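Local coordinates for protein pleckstrin homology domain-containing family A member 8 (PDB 5KDI) that binds a simple glycosphingolipid within an all-helical GLTP fold and probably transfers such lipids between membranes, at residues 59-62 and 63-66; 25-28 and 29-33. The protein carries 2 engineered substitutions. One frame throughout, in Å; residues are numbered along the deposited sequence. Where two conformers were deposited one is given.

Contact 1 of 2, residues 59-62 and 63-66; sequences KVNQ and KYIT. With 6S8 ((~{Z})-~{N}-[(~{E},2~{S},3~{R})-1-[(2~{R},3~{R},4~{S},5~{R},6~{R})-6-(hydroxymethyl)-3,4,5-tris(oxidanyl)oxan-2-yl]oxy-3-oxidanyl-octadec-4-en-2-yl]octadec-9-enamide), chain C.
Asn61 and Ile65 meet across the C-terminal end of helix 47-64, with ND2 of Asn61 3.7 Å from the CG2 methyl of Ile65. The two side chains cross at roughly a right angle. CG of Asn61 stands opposite its own backbone N (chi1 -163°), which sets the amide on the flank of the helix, within touch of Tyr64 and Ile65. There OD1 comes to the edge of the Tyr64 ring, near the ring plane and 3.7 Å from CD2, with amide and ring turned 44° against each other.

Beneath these side chains Tyr64 N donates a bond of 3.0 Å to Val60 O, and Lys63 N adds a weak one to the same oxygen. Ile65 N reaches Asn61 O at 2.9 Å. Thr66 N then bonds to Lys63 O, three residues back.

Farther out, the polar ends leave the segment. Tyr64 OH is hydrogen-bonded to Glu25 OE2, and Lys63 NZ forms a salt bridge with Glu81. Lys59 points the other way; bent at chi3 (-77°), it brings NZ to 2.8 Å from O3A of the lipid's galactose. Asp52, Asn56 and His137 also hydrogen-bond this glycolipid.

The chemistry thus divides along one helix end: a neutral amide packs locally on an aliphatic chain and a ring edge, whereas the cationic Lys59 grips a single sugar hydroxyl, consistent with a part in recognising the head group.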
ATOM      1  N   LYS A  59      -1.604 -13.392  -4.826  1.00 16.91           N
ATOM      2  CA  LYS A  59      -0.435 -14.243  -4.772  1.00 18.15           C
ATOM      3  C   LYS A  59       0.073 -14.519  -3.343  1.00 15.73           C
ATOM      4  O   LYS A  59       0.515 -15.649  -3.051  1.00 18.03           O
ATOM      5  CB  LYS A  59       0.651 -13.673  -5.666  1.00 18.82           C
ATOM      6  CG  LYS A  59       0.264 -13.805  -7.144  1.00 19.96           C
ATOM      7  CD  LYS A  59       1.371 -13.527  -8.043  1.00 29.91           C
ATOM      8  CE  LYS A  59       1.624 -12.110  -8.164  1.00 26.68           C
ATOM      9  NZ  LYS A  59       2.691 -11.939  -9.223  1.00 33.37           N
ATOM     10  N   VAL A  60      -0.023 -13.554  -2.468  1.00 15.70           N
ATOM     11  CA  VAL A  60       0.288 -13.825  -1.079  1.00 16.40           C
ATOM     12  C   VAL A  60      -0.768 -14.765  -0.437  1.00 16.84           C
ATOM     13  O   VAL A  60      -0.423 -15.739   0.225  1.00 18.28           O
ATOM     14  CB  VAL A  60       0.503 -12.537  -0.244  1.00 15.65           C
ATOM     15  CG1 VAL A  60       0.888 -12.898   1.219  1.00 17.32           C
ATOM     16  CG2 VAL A  60       1.596 -11.683  -0.894  1.00 15.36           C
ATOM     17  N   ASN A  61      -2.021 -14.444  -0.683  1.00 18.28           N
ATOM     18  CA  ASN A  61      -3.117 -15.212  -0.132  1.00 19.08           C
ATOM     19  C   ASN A  61      -3.084 -16.660  -0.597  1.00 18.87           C
ATOM     20  O   ASN A  61      -3.388 -17.585   0.192  1.00 22.69           O
ATOM     21  CB  ASN A  61      -4.410 -14.526  -0.452  1.00 20.84           C
ATOM     22  CG  ASN A  61      -5.516 -15.008   0.380  1.00 29.04           C
ATOM     23  OD1 ASN A  61      -5.493 -14.861   1.606  1.00 39.62           O
ATOM     24  ND2 ASN A  61      -6.458 -15.697  -0.279  1.00 33.02           N
ATOM     25  N   GLN A  62      -2.697 -16.883  -1.860  1.00 18.83           N
ATOM     26  CA  GLN A  62      -2.612 -18.224  -2.403  1.00 24.10           C
ATOM     27  C   GLN A  62      -1.651 -19.120  -1.613  1.00 24.73           C
ATOM     28  O   GLN A  62      -1.897 -20.295  -1.474  1.00 24.99           O
ATOM     29  CB  GLN A  62      -2.190 -18.202  -3.868  1.00 27.52           C
ATOM     30  CG  GLN A  62      -3.277 -17.888  -4.811  1.00 31.76           C
ATOM     31  CD  GLN A  62      -2.792 -17.715  -6.300  1.00 36.60           C
ATOM     32  OE1 GLN A  62      -1.568 -17.564  -6.638  1.00 45.32           O
ATOM     33  NE2 GLN A  62      -3.776 -17.694  -7.183  1.00 51.34           N
ATOM     34  N   LYS A  63      -0.537 -18.572  -1.145  1.00 18.64           N
ATOM     35  CA  LYS A  63       0.374 -19.328  -0.319  1.00 20.08           C
ATOM     36  C   LYS A  63      -0.264 -19.469   1.104  1.00 20.07           C
ATOM     37  O   LYS A  63      -0.245 -20.564   1.681  1.00 21.66           O
ATOM     38  CB  LYS A  63       1.764 -18.691  -0.229  1.00 22.40           C
ATOM     39  CG  LYS A  63       2.555 -18.722  -1.544  1.00 27.35           C
ATOM     40  CD  LYS A  63       2.714 -20.095  -2.116  1.00 31.68           C
ATOM     41  CE  LYS A  63       3.744 -20.171  -3.238  1.00 32.35           C
ATOM     42  NZ  LYS A  63       5.202 -20.316  -2.728  1.00 27.87           N
ATOM     43  N   TYR A  64      -0.742 -18.372   1.644  1.00 19.80           N
ATOM     44  CA  TYR A  64      -1.310 -18.335   2.988  1.00 18.93           C
ATOM     45  C   TYR A  64      -2.329 -19.469   3.211  1.00 19.89           C
ATOM     46  O   TYR A  64      -2.232 -20.242   4.204  1.00 22.05           O
ATOM     47  CB  TYR A  64      -1.967 -16.987   3.256  1.00 18.65           C
ATOM     48  CG  TYR A  64      -2.750 -16.931   4.526  1.00 19.08           C
ATOM     49  CD1 TYR A  64      -2.138 -17.114   5.750  1.00 21.19           C
ATOM     50  CD2 TYR A  64      -4.090 -16.590   4.502  1.00 22.41           C
ATOM     51  CE1 TYR A  64      -2.868 -17.040   6.935  1.00 23.37           C
ATOM     52  CE2 TYR A  64      -4.817 -16.525   5.689  1.00 26.96           C
ATOM     53  CZ  TYR A  64      -4.198 -16.730   6.894  1.00 25.07           C
ATOM     54  OH  TYR A  64      -4.897 -16.653   8.074  1.00 29.10           O
ATOM     55  N   ILE A  65      -3.316 -19.548   2.292  1.00 21.02           N
ATOM     56  CA  ILE A  65      -4.456 -20.447   2.456  1.00 23.41           C
ATOM     57  C   ILE A  65      -4.097 -21.941   2.404  1.00 23.52           C
ATOM     58  O   ILE A  65      -4.861 -22.827   2.837  1.00 29.02           O
ATOM     59  CB  ILE A  65      -5.616 -20.148   1.479  1.00 23.65           C
ATOM     60  CG1 ILE A  65      -5.215 -20.417   0.013  1.00 25.53           C
ATOM     61  CG2 ILE A  65      -6.193 -18.760   1.736  1.00 27.30           C
ATOM     62  CD1 ILE A  65      -6.391 -20.191  -0.958  1.00 33.37           C
ATOM     63  N   THR A  66      -2.903 -22.197   1.899  1.00 24.63           N
ATOM     64  CA  THR A  66      -2.353 -23.524   1.824  1.00 27.16           C
ATOM     65  C   THR A  66      -2.070 -24.125   3.232  1.00 29.31           C
ATOM     66  O   THR A  66      -2.068 -25.381   3.404  1.00 34.20           O
ATOM     67  CB  THR A  66      -1.078 -23.277   0.959  0.70 34.79           C
ATOM     68  OG1 THR A  66      -1.216 -23.880  -0.320  0.70 41.68           O
ATOM     69  CG2 THR A  66       0.236 -23.534   1.655  0.70 22.53           C
TER
HETATM   70  C1  6S8 C 601       5.286  -4.164 -11.663  1.00 21.28           C
HETATM   71  C2  6S8 C 601       4.666  -2.786 -11.607  1.00 21.46           C
HETATM   72  N2  6S8 C 601       4.026  -2.615 -10.310  1.00 20.64           N
HETATM   73  C3  6S8 C 601       3.612  -2.642 -12.742  1.00 25.68           C
HETATM   74  O3  6S8 C 601       4.301  -2.899 -13.984  1.00 30.41           O
HETATM   75  C4  6S8 C 601       3.028  -1.278 -12.722  1.00 23.94           C
HETATM   76  C5  6S8 C 601       1.719  -1.095 -12.533  1.00 29.02           C
HETATM   77  C6  6S8 C 601       1.006   0.228 -12.508  1.00 32.02           C
HETATM   78  C7  6S8 C 601       1.834   1.484 -12.609  1.00 37.44           C
HETATM   79  C8  6S8 C 601       0.849   2.518 -13.076  1.00 44.50           C
HETATM   80  C9  6S8 C 601       1.300   3.829 -12.545  1.00 45.28           C
HETATM   81  C10 6S8 C 601       0.900   3.932 -11.097  1.00 38.89           C
HETATM   82  C11 6S8 C 601      -0.112   5.075 -10.893  1.00 40.96           C
HETATM   83  C12 6S8 C 601      -0.008   5.565  -9.459  1.00 45.28           C
HETATM   84  C13 6S8 C 601      -1.318   5.653  -8.690  1.00 53.47           C
HETATM   85  C14 6S8 C 601      -2.198   6.847  -9.020  1.00 40.01           C
HETATM   86  C15 6S8 C 601      -2.971   7.337  -7.785  1.00 45.66           C
HETATM   87  C16 6S8 C 601      -4.463   7.582  -7.927  1.00 44.08           C
HETATM   88  C17 6S8 C 601      -5.035   8.957  -7.549  1.00 44.44           C
HETATM   89  C18 6S8 C 601      -4.967   9.348  -6.080  1.00 40.06           C
HETATM   90  C1A 6S8 C 601       4.817  -6.383 -10.858  1.00 21.49           C
HETATM   91  O1A 6S8 C 601       4.328  -5.202 -11.458  1.00 23.08           O
HETATM   92  C2A 6S8 C 601       3.686  -7.113 -10.188  1.00 21.92           C
HETATM   93  O2A 6S8 C 601       3.152  -6.265  -9.153  1.00 20.65           O
HETATM   94  C3A 6S8 C 601       4.118  -8.491  -9.690  1.00 21.93           C
HETATM   95  O3A 6S8 C 601       2.990  -9.189  -9.212  1.00 24.16           O
HETATM   96  C4A 6S8 C 601       4.800  -9.245 -10.815  1.00 25.23           C
HETATM   97  O4A 6S8 C 601       3.850  -9.714 -11.768  1.00 32.55           O
HETATM   98  O5A 6S8 C 601       7.436  -8.205 -13.284  1.00 44.65           O
HETATM   99  C5M 6S8 C 601       5.895  -8.394 -11.429  1.00 25.43           C
HETATM  100  C6A 6S8 C 601       6.563  -9.109 -12.575  1.00 32.81           C
HETATM  101  O6A 6S8 C 601       5.322  -7.174 -11.911  1.00 24.30           O
HETATM  102  CAA 6S8 C 601       4.309  -1.612  -9.492  1.00 21.73           C
HETATM  103  OAA 6S8 C 601       5.194  -0.781  -9.676  1.00 26.78           O
HETATM  104  CAB 6S8 C 601       3.485  -1.599  -8.239  1.00 26.44           C
HETATM  105  CAC 6S8 C 601       2.292  -0.760  -8.785  1.00 29.31           C
HETATM  106  CAD 6S8 C 601       2.041   0.366  -7.879  1.00 44.47           C
HETATM  107  CAE 6S8 C 601       0.654   0.157  -7.341  1.00 36.54           C
HETATM  108  CAF 6S8 C 601       0.411   1.329  -6.400  1.00 30.30           C
HETATM  109  CAG 6S8 C 601      -0.156   0.836  -5.057  1.00 42.56           C
HETATM  110  CAH 6S8 C 601      -1.221   1.801  -4.523  1.00 49.00           C
HETATM  111  CAI 6S8 C 601      -0.513   3.068  -4.143  1.00 38.14           C
HETATM  112  CAJ 6S8 C 601      -1.013   4.291  -4.343  1.00 43.39           C
HETATM  113  CAK 6S8 C 601      -2.355   4.586  -4.933  1.00 54.93           C
HETATM  114  CAL 6S8 C 601      -2.591   5.997  -4.378  1.00 57.10           C
HETATM  115  CAM 6S8 C 601      -4.044   6.420  -4.333  1.00 65.89           C
HETATM  116  CAN 6S8 C 601      -4.841   5.472  -3.487  1.00 50.60           C
HETATM  117  CAO 6S8 C 601      -6.017   6.199  -2.877  1.00 40.09           C
HETATM  118  CAP 6S8 C 601      -5.716   6.741  -1.507  1.00 45.18           C
HETATM  119  CAQ 6S8 C 601      -6.764   6.348  -0.516  1.00 48.69           C
HETATM  120  CAR 6S8 C 601      -6.083   6.133   0.776  1.00 41.99           C

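Contact 2 of 2, residues 25-28 and 29-33; sequences EAFL and ASCYA
Phe27 and Cys31 make the side-chain contact of this helix, a sulfur-aromatic pair in which SG lies 4.2 Å from the centroid of the Phe27 ring. The sulfur approaches obliquely, 37° off the ring normal, and its closest ring atom is CE2 of Phe27 at 3.6 Å. Both first torsions matter: CG of Phe27 stands opposite its backbone N (chi1 -176°), while SG of Cys31 lies opposite its own carbonyl carbon and beside its N (chi1 -68°), which turns the thiol back along the helix to the ring.

The backbone supplies four successive i+4 hydrogen bonds. Ala29 N bonds to Glu25 O, Ser30 N to Ala26 O, Cys31 N to Phe27 O and Tyr32 N to Leu28 O, in an even series without a break. Ala33 N continues the pattern with a weak bond to Ala29 O.

Water enters on the Ser30 side. One molecule donates to Ala26 O at 2.8 Å and can accept from Ser30 OG at 3.2 Å, giving the Ala26 carbonyl a second donor beside the amide of Ser30. Thr9 O is also a hydrogen-bond partner of Ser30 OG, so water and carbonyl must share or compete for the single hydroxyl proton; the Thr9 bond ties this flank to the N-terminal segment.

Apolar packing places the helix in the all-helical GLTP fold. Phe27 lies against Leu97 and Leu104 of helix 93-115 and reaches Leu196 of helix 172-202, while Cys31 also rests on Leu104. Leu28 touches Leu100 of helix 93-115 and Val60 of helix 47-64, and Tyr32 packs on Val54 and Ile57. Helix 24-32 therefore sits in the bundle with helices 47-64, 93-115 and 172-202 as packing partners.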
ATOM      1  N   GLU A  25      -3.462 -11.940   7.244  1.00 20.13           N
ATOM      2  CA  GLU A  25      -4.788 -11.503   6.757  1.00 20.53           C
ATOM      3  C   GLU A  25      -5.006 -10.031   6.979  1.00 19.72           C
ATOM      4  O   GLU A  25      -5.501  -9.327   6.100  1.00 20.60           O
ATOM      5  CB  GLU A  25      -5.971 -12.297   7.327  1.00 27.36           C
ATOM      6  CG  GLU A  25      -5.926 -13.807   7.192  1.00 33.41           C
ATOM      7  CD  GLU A  25      -7.283 -14.480   7.637  1.00 38.98           C
ATOM      8  OE1 GLU A  25      -8.316 -13.763   7.865  1.00 42.43           O
ATOM      9  OE2 GLU A  25      -7.298 -15.738   7.814  1.00 38.34           O
ATOM     10  N   ALA A  26      -4.686  -9.543   8.169  1.00 21.31           N
ATOM     11  CA  ALA A  26      -4.909  -8.129   8.471  1.00 19.42           C
ATOM     12  C   ALA A  26      -4.099  -7.203   7.567  1.00 17.88           C
ATOM     13  O   ALA A  26      -4.593  -6.175   7.096  1.00 18.61           O
ATOM     14  CB  ALA A  26      -4.664  -7.829   9.951  1.00 24.28           C
ATOM     15  N   PHE A  27      -2.847  -7.552   7.323  1.00 19.47           N
ATOM     16  CA  PHE A  27      -2.019  -6.787   6.413  1.00 16.14           C
ATOM     17  C   PHE A  27      -2.633  -6.717   5.024  1.00 14.77           C
ATOM     18  O   PHE A  27      -2.684  -5.656   4.411  1.00 19.03           O
ATOM     19  CB  PHE A  27      -0.582  -7.321   6.430  1.00 16.41           C
ATOM     20  CG  PHE A  27       0.350  -6.499   5.576  1.00 18.58           C
ATOM     21  CD1 PHE A  27       1.025  -5.433   6.153  1.00 22.34           C
ATOM     22  CD2 PHE A  27       0.564  -6.781   4.260  1.00 22.53           C
ATOM     23  CE1 PHE A  27       1.881  -4.669   5.422  1.00 27.03           C
ATOM     24  CE2 PHE A  27       1.473  -6.023   3.505  1.00 24.61           C
ATOM     25  CZ  PHE A  27       2.101  -4.976   4.096  1.00 25.35           C
ATOM     26  N   LEU A  28      -3.035  -7.875   4.487  1.00 16.60           N
ATOM     27  CA  LEU A  28      -3.572  -7.932   3.137  1.00 16.89           C
ATOM     28  C   LEU A  28      -4.888  -7.130   3.066  1.00 17.67           C
ATOM     29  O   LEU A  28      -5.199  -6.510   2.044  1.00 19.44           O
ATOM     30  CB  LEU A  28      -3.718  -9.345   2.666  1.00 17.20           C
ATOM     31  CG  LEU A  28      -2.392 -10.131   2.483  1.00 17.36           C
ATOM     32  CD1 LEU A  28      -2.732 -11.551   2.044  1.00 20.37           C
ATOM     33  CD2 LEU A  28      -1.483  -9.465   1.459  1.00 20.25           C
ATOM     34  N   ALA A  29      -5.665  -7.153   4.151  1.00 19.56           N
ATOM     35  CA  ALA A  29      -6.929  -6.364   4.187  1.00 20.18           C
ATOM     36  C   ALA A  29      -6.667  -4.880   4.133  1.00 20.87           C
ATOM     37  O   ALA A  29      -7.390  -4.129   3.453  1.00 20.97           O
ATOM     38  CB  ALA A  29      -7.781  -6.729   5.420  1.00 24.12           C
ATOM     39  N   SER A  30      -5.610  -4.468   4.800  1.00 19.54           N
ATOM     40  CA  SER A  30      -5.221  -3.043   4.763  1.00 17.88           C
ATOM     41  C   SER A  30      -4.770  -2.651   3.348  1.00 18.28           C
ATOM     42  O   SER A  30      -5.031  -1.513   2.873  1.00 22.50           O
ATOM     43  CB  SER A  30      -4.160  -2.727   5.822  1.00 19.73           C
ATOM     44  OG  SER A  30      -4.774  -2.795   7.123  1.00 22.30           O
ATOM     45  N   CYS A  31      -4.066  -3.559   2.684  1.00 18.74           N
ATOM     46  CA  CYS A  31      -3.667  -3.287   1.298  1.00 19.03           C
ATOM     47  C   CYS A  31      -4.892  -3.176   0.404  1.00 18.89           C
ATOM     48  O   CYS A  31      -5.007  -2.284  -0.467  1.00 23.02           O
ATOM     49  CB  CYS A  31      -2.731  -4.404   0.823  1.00 18.52           C
ATOM     50  SG  CYS A  31      -1.107  -4.491   1.599  1.00 20.66           S
ATOM     51  N   TYR A  32      -5.836  -4.089   0.594  1.00 17.67           N
ATOM     52  CA  TYR A  32      -7.016  -4.094  -0.274  1.00 20.28           C
ATOM     53  C   TYR A  32      -7.899  -2.830  -0.098  1.00 22.24           C
ATOM     54  O   TYR A  32      -8.533  -2.373  -1.040  1.00 24.09           O
ATOM     55  CB  TYR A  32      -7.873  -5.321   0.014  1.00 20.63           C
ATOM     56  CG  TYR A  32      -9.033  -5.337  -0.953  1.00 26.75           C
ATOM     57  CD1 TYR A  32      -8.866  -5.744  -2.218  1.00 25.94           C
ATOM     58  CD2 TYR A  32     -10.252  -4.794  -0.607  1.00 29.48           C
ATOM     59  CE1 TYR A  32      -9.930  -5.725  -3.163  1.00 27.44           C
ATOM     60  CE2 TYR A  32     -11.303  -4.683  -1.538  1.00 32.01           C
ATOM     61  CZ  TYR A  32     -11.105  -5.190  -2.818  1.00 30.52           C
ATOM     62  OH  TYR A  32     -12.092  -5.143  -3.713  1.00 35.11           O
ATOM     63  N   ALA A  33      -7.882  -2.266   1.092  1.00 23.19           N
ATOM     64  CA  ALA A  33      -8.841  -1.216   1.474  1.00 23.14           C
ATOM     65  C   ALA A  33      -8.818  -0.020   0.555  1.00 21.98           C
ATOM     66  O   ALA A  33      -9.829   0.676   0.391  1.00 22.88           O
ATOM     67  CB  ALA A  33      -8.607  -0.792   2.940  1.00 24.57           C
TER
HETATM   68  O   HOH W   1      -6.726  -4.910   8.425  1.00 23.08           O

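In the fold
Both contacts are local, each between residues a few places apart on one short run of chain, but the centre of contact 2 lies about 9 Å from the centre of the chain and that of contact 1 about 18 Å, on the same side of it. Contact 2 is mainly apolar where it faces the bundle, whereas contact 1 is more polar and reaches the lipid's sugar. Their helices, 24-32 and 47-64, touch directly: Val60 CG1 packs 3.9 Å from Leu28 CD1, and a polar tie also joins them. Helix 93-115 receives side chains from both. Only contact 1 bonds the glycolipid; in contact 2 the side chain of Cys31 is about 8 Å from the bound glycolipid.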